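Local atomic coordinates of putative platelet activating factor (Streptococcus pneumoniae, PDB entry 2HSJ), a protein that is probably an esterase or acylhydrolase of the GDSL/SGNH hydrolase family, though its function has not been established. Residues I89-G94 with I127-I132. Residues are numbered along the deposited sequence; the frame is centred on the assembly and turned at random.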
ATOM      1  N   ILE D  89       0.158  15.653   8.776  1.00 10.79           N
ATOM      2  CA  ILE D  89      -0.853  15.475   9.813  1.00 12.04           C
ATOM      3  C   ILE D  89      -1.864  16.586   9.642  1.00 11.88           C
ATOM      4  O   ILE D  89      -1.493  17.752   9.611  1.00 12.25           O
ATOM      5  CB  ILE D  89      -0.219  15.593  11.219  1.00 12.79           C
ATOM      6  CG1 ILE D  89       0.698  14.397  11.480  1.00 14.61           C
ATOM      7  CG2 ILE D  89      -1.301  15.717  12.320  1.00 13.72           C
ATOM      8  CD1 ILE D  89       1.756  14.659  12.589  1.00 16.88           C
ATOM      9  N   PHE D  90      -3.134  16.221   9.489  1.00 11.49           N
ATOM     10  CA  PHE D  90      -4.220  17.210   9.475  1.00 11.93           C
ATOM     11  C   PHE D  90      -4.788  17.244  10.871  1.00 12.92           C
ATOM     12  O   PHE D  90      -5.137  16.198  11.423  1.00 13.35           O
ATOM     13  CB  PHE D  90      -5.308  16.812   8.489  1.00 12.65           C
ATOM     14  CG  PHE D  90      -5.002  17.181   7.073  1.00 12.81           C
ATOM     15  CD1 PHE D  90      -3.822  16.797   6.455  1.00 13.02           C
ATOM     16  CD2 PHE D  90      -5.906  17.965   6.364  1.00 16.26           C
ATOM     17  CE1 PHE D  90      -3.566  17.162   5.144  1.00 12.45           C
ATOM     18  CE2 PHE D  90      -5.654  18.342   5.061  1.00 16.50           C
ATOM     19  CZ  PHE D  90      -4.483  17.944   4.446  1.00 14.47           C
ATOM     20  N   LEU D  91      -4.891  18.439  11.439  1.00 12.31           N
ATOM     21  CA  LEU D  91      -5.351  18.604  12.795  1.00 11.92           C
ATOM     22  C   LEU D  91      -6.594  19.504  12.813  1.00 11.53           C
ATOM     23  O   LEU D  91      -6.543  20.672  12.417  1.00 12.06           O
ATOM     24  CB  LEU D  91      -4.227  19.220  13.620  1.00 12.38           C
ATOM     25  CG  LEU D  91      -4.538  19.447  15.075  1.00 13.30           C
ATOM     26  CD1 LEU D  91      -5.016  18.162  15.739  1.00 16.12           C
ATOM     27  CD2 LEU D  91      -3.264  20.009  15.743  1.00 18.37           C
ATOM     28  N   LEU D  92      -7.699  18.948  13.321  1.00 10.73           N
ATOM     29  CA  LEU D  92      -8.951  19.685  13.452  1.00 11.67           C
ATOM     30  C   LEU D  92      -9.393  19.519  14.892  1.00 11.19           C
ATOM     31  O   LEU D  92      -9.884  18.455  15.311  1.00 12.40           O
ATOM     32  CB  LEU D  92     -10.066  19.176  12.502  1.00 13.14           C
ATOM     33  CG  LEU D  92     -11.408  19.906  12.661  1.00 14.35           C
ATOM     34  CD1 LEU D  92     -11.267  21.453  12.495  1.00 15.68           C
ATOM     35  CD2 LEU D  92     -12.365  19.341  11.644  1.00 18.11           C
ATOM     36  N   ILE D  93      -9.237  20.584  15.667  1.00 10.94           N
ATOM     37  CA  ILE D  93      -9.552  20.513  17.080  1.00 12.22           C
ATOM     38  C   ILE D  93      -9.746  21.907  17.615  1.00 11.65           C
ATOM     39  O   ILE D  93      -9.191  22.869  17.065  1.00 12.15           O
ATOM     40  CB  ILE D  93      -8.435  19.733  17.860  1.00 12.25           C
ATOM     41  CG1 ILE D  93      -8.950  19.282  19.246  1.00 14.16           C
ATOM     42  CG2 ILE D  93      -7.116  20.535  17.890  1.00 13.69           C
ATOM     43  CD1 ILE D  93      -8.158  18.163  19.829  1.00 15.88           C
ATOM     44  N   GLY D  94     -10.560  21.999  18.674  1.00 11.33           N
ATOM     45  CA  GLY D  94     -10.766  23.255  19.368  1.00 11.82           C
ATOM     46  C   GLY D  94     -12.222  23.570  19.593  1.00 11.84           C
ATOM     47  O   GLY D  94     -12.520  24.304  20.535  1.00 12.16           O
ATOM     48  N   ILE D 127       2.363  19.864   9.287  1.00 12.08           N
ATOM     49  CA  ILE D 127       1.096  19.894  10.001  1.00 12.61           C
ATOM     50  C   ILE D 127       0.191  20.855   9.276  1.00 10.92           C
ATOM     51  O   ILE D 127       0.587  21.989   8.989  1.00 12.55           O
ATOM     52  CB  ILE D 127       1.273  20.310  11.493  1.00 12.55           C
ATOM     53  CG1 ILE D 127       2.004  19.197  12.258  1.00 16.07           C
ATOM     54  CG2 ILE D 127      -0.074  20.625  12.163  1.00 13.51           C
ATOM     55  CD1 ILE D 127       2.471  19.628  13.675  1.00 14.23           C
ATOM     56  N   LYS D 128      -1.006  20.399   8.938  1.00 11.07           N
ATOM     57  CA  LYS D 128      -2.031  21.277   8.370  1.00 10.99           C
ATOM     58  C   LYS D 128      -3.020  21.551   9.489  1.00 11.29           C
ATOM     59  O   LYS D 128      -3.755  20.655   9.918  1.00 12.16           O
ATOM     60  CB  LYS D 128      -2.692  20.589   7.167  1.00 11.76           C
ATOM     61  CG  LYS D 128      -1.688  20.104   6.117  1.00 11.88           C
ATOM     62  CD  LYS D 128      -0.911  21.308   5.546  1.00 13.86           C
ATOM     63  CE  LYS D 128       0.143  20.893   4.534  1.00 13.87           C
ATOM     64  NZ  LYS D 128       0.961  22.080   4.075  1.00 15.99           N
ATOM     65  N   LEU D 129      -2.997  22.785   9.990  1.00 10.93           N
ATOM     66  CA  LEU D 129      -3.840  23.140  11.135  1.00 10.61           C
ATOM     67  C   LEU D 129      -5.126  23.778  10.595  1.00 10.77           C
ATOM     68  O   LEU D 129      -5.116  24.917  10.086  1.00 11.46           O
ATOM     69  CB  LEU D 129      -3.097  24.119  12.058  1.00 11.09           C
ATOM     70  CG  LEU D 129      -3.828  24.680  13.289  1.00 11.01           C
ATOM     71  CD1 LEU D 129      -4.261  23.545  14.268  1.00 13.70           C
ATOM     72  CD2 LEU D 129      -2.923  25.718  13.981  1.00 11.56           C
ATOM     73  N   LEU D 130      -6.220  23.030  10.697  1.00 10.54           N
ATOM     74  CA  LEU D 130      -7.457  23.489  10.093  1.00 10.76           C
ATOM     75  C   LEU D 130      -8.086  24.579  10.935  1.00 11.10           C
ATOM     76  O   LEU D 130      -8.064  24.528  12.165  1.00 12.24           O
ATOM     77  CB  LEU D 130      -8.459  22.329   9.935  1.00 11.25           C
ATOM     78  CG  LEU D 130      -8.299  21.557   8.625  1.00 14.17           C
ATOM     79  CD1 LEU D 130      -6.915  20.895   8.444  1.00 16.73           C
ATOM     80  CD2 LEU D 130      -9.432  20.524   8.588  1.00 17.22           C
ATOM     81  N   SER D 131      -8.727  25.529  10.268  1.00 11.13           N
ATOM     82  CA  SER D 131      -9.627  26.416  10.984  1.00 11.98           C
ATOM     83  C   SER D 131     -10.698  25.584  11.696  1.00 10.97           C
ATOM     84  O   SER D 131     -11.238  24.642  11.114  1.00 12.25           O
ATOM     85  CB  SER D 131     -10.290  27.349   9.973  1.00 12.68           C
ATOM     86  OG  SER D 131     -11.027  26.598   9.038  1.00 14.46           O
ATOM     87  N   ILE D 132     -11.044  25.953  12.929  1.00 11.22           N
ATOM     88  CA  ILE D 132     -12.253  25.422  13.556  1.00 11.60           C
ATOM     89  C   ILE D 132     -13.455  25.747  12.662  1.00 11.22           C
ATOM     90  O   ILE D 132     -13.588  26.851  12.136  1.00 11.41           O
ATOM     91  CB  ILE D 132     -12.433  26.032  14.962  1.00 10.65           C
ATOM     92  CG1 ILE D 132     -11.217  25.702  15.842  1.00 12.41           C
ATOM     93  CG2 ILE D 132     -13.771  25.618  15.581  1.00 12.27           C
ATOM     94  CD1 ILE D 132     -11.142  26.507  17.153  1.00 12.36           C
TER
HETATM   95  O   HOH W   1      -7.602  22.584  14.253  1.00 12.83           O
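With CG of both Phe90 (chi1 -82°) and Lys128 (chi1 -53°) anti to its own carbonyl carbon, the aromatic ring and the lysine methylenes meet on one face of the sheet. Lys128 CB sits over the middle of the ring, 3.9 Å from the Phe90 centroid, a CH-pi contact almost on the ring normal. Lys128 CG covers the same face nearer the rim, 3.6 Å from Phe90 CE1. The bend at chi2 (-62°) turns CD off the ring, and the extended remainder carries NZ to a salt bridge with Glu171. Farther along, Leu130 CD1 comes obliquely to Phe90 CD2 at 3.7 Å. Leu91 and Leu129 occupy the other face, side by side and pointing the same way, with Leu91 CD2 4.0 Å from Leu129 CD1.

The backbones pair in parallel register: Lys128 N donates to Ile89 O, Leu91 N to Lys128 O, and Leu130 N to Leu91 O, all nearly straight. Past this last bond the strands end and the chains diverge, and a water bridges them, accepting from Ile93 N (2.9 Å) and hydrogen-bonding to Leu91 O and Leu130 O. Beyond it, Ile132 CD1 packs 4.0 Å from Gly94 CA, just before helix 95-99.

These are two inner strands of the parallel sheet in an alpha/beta SGNH hydrolase fold, joined by a crossover through helix 104-121. That helix packs on Ile89, Leu91 and Ile127; Phe39 of strand 37-41 stacks on Phe90, strand 170-173 lies beyond 127-130, and helix 150-164 packs against Leu129 and Ile132.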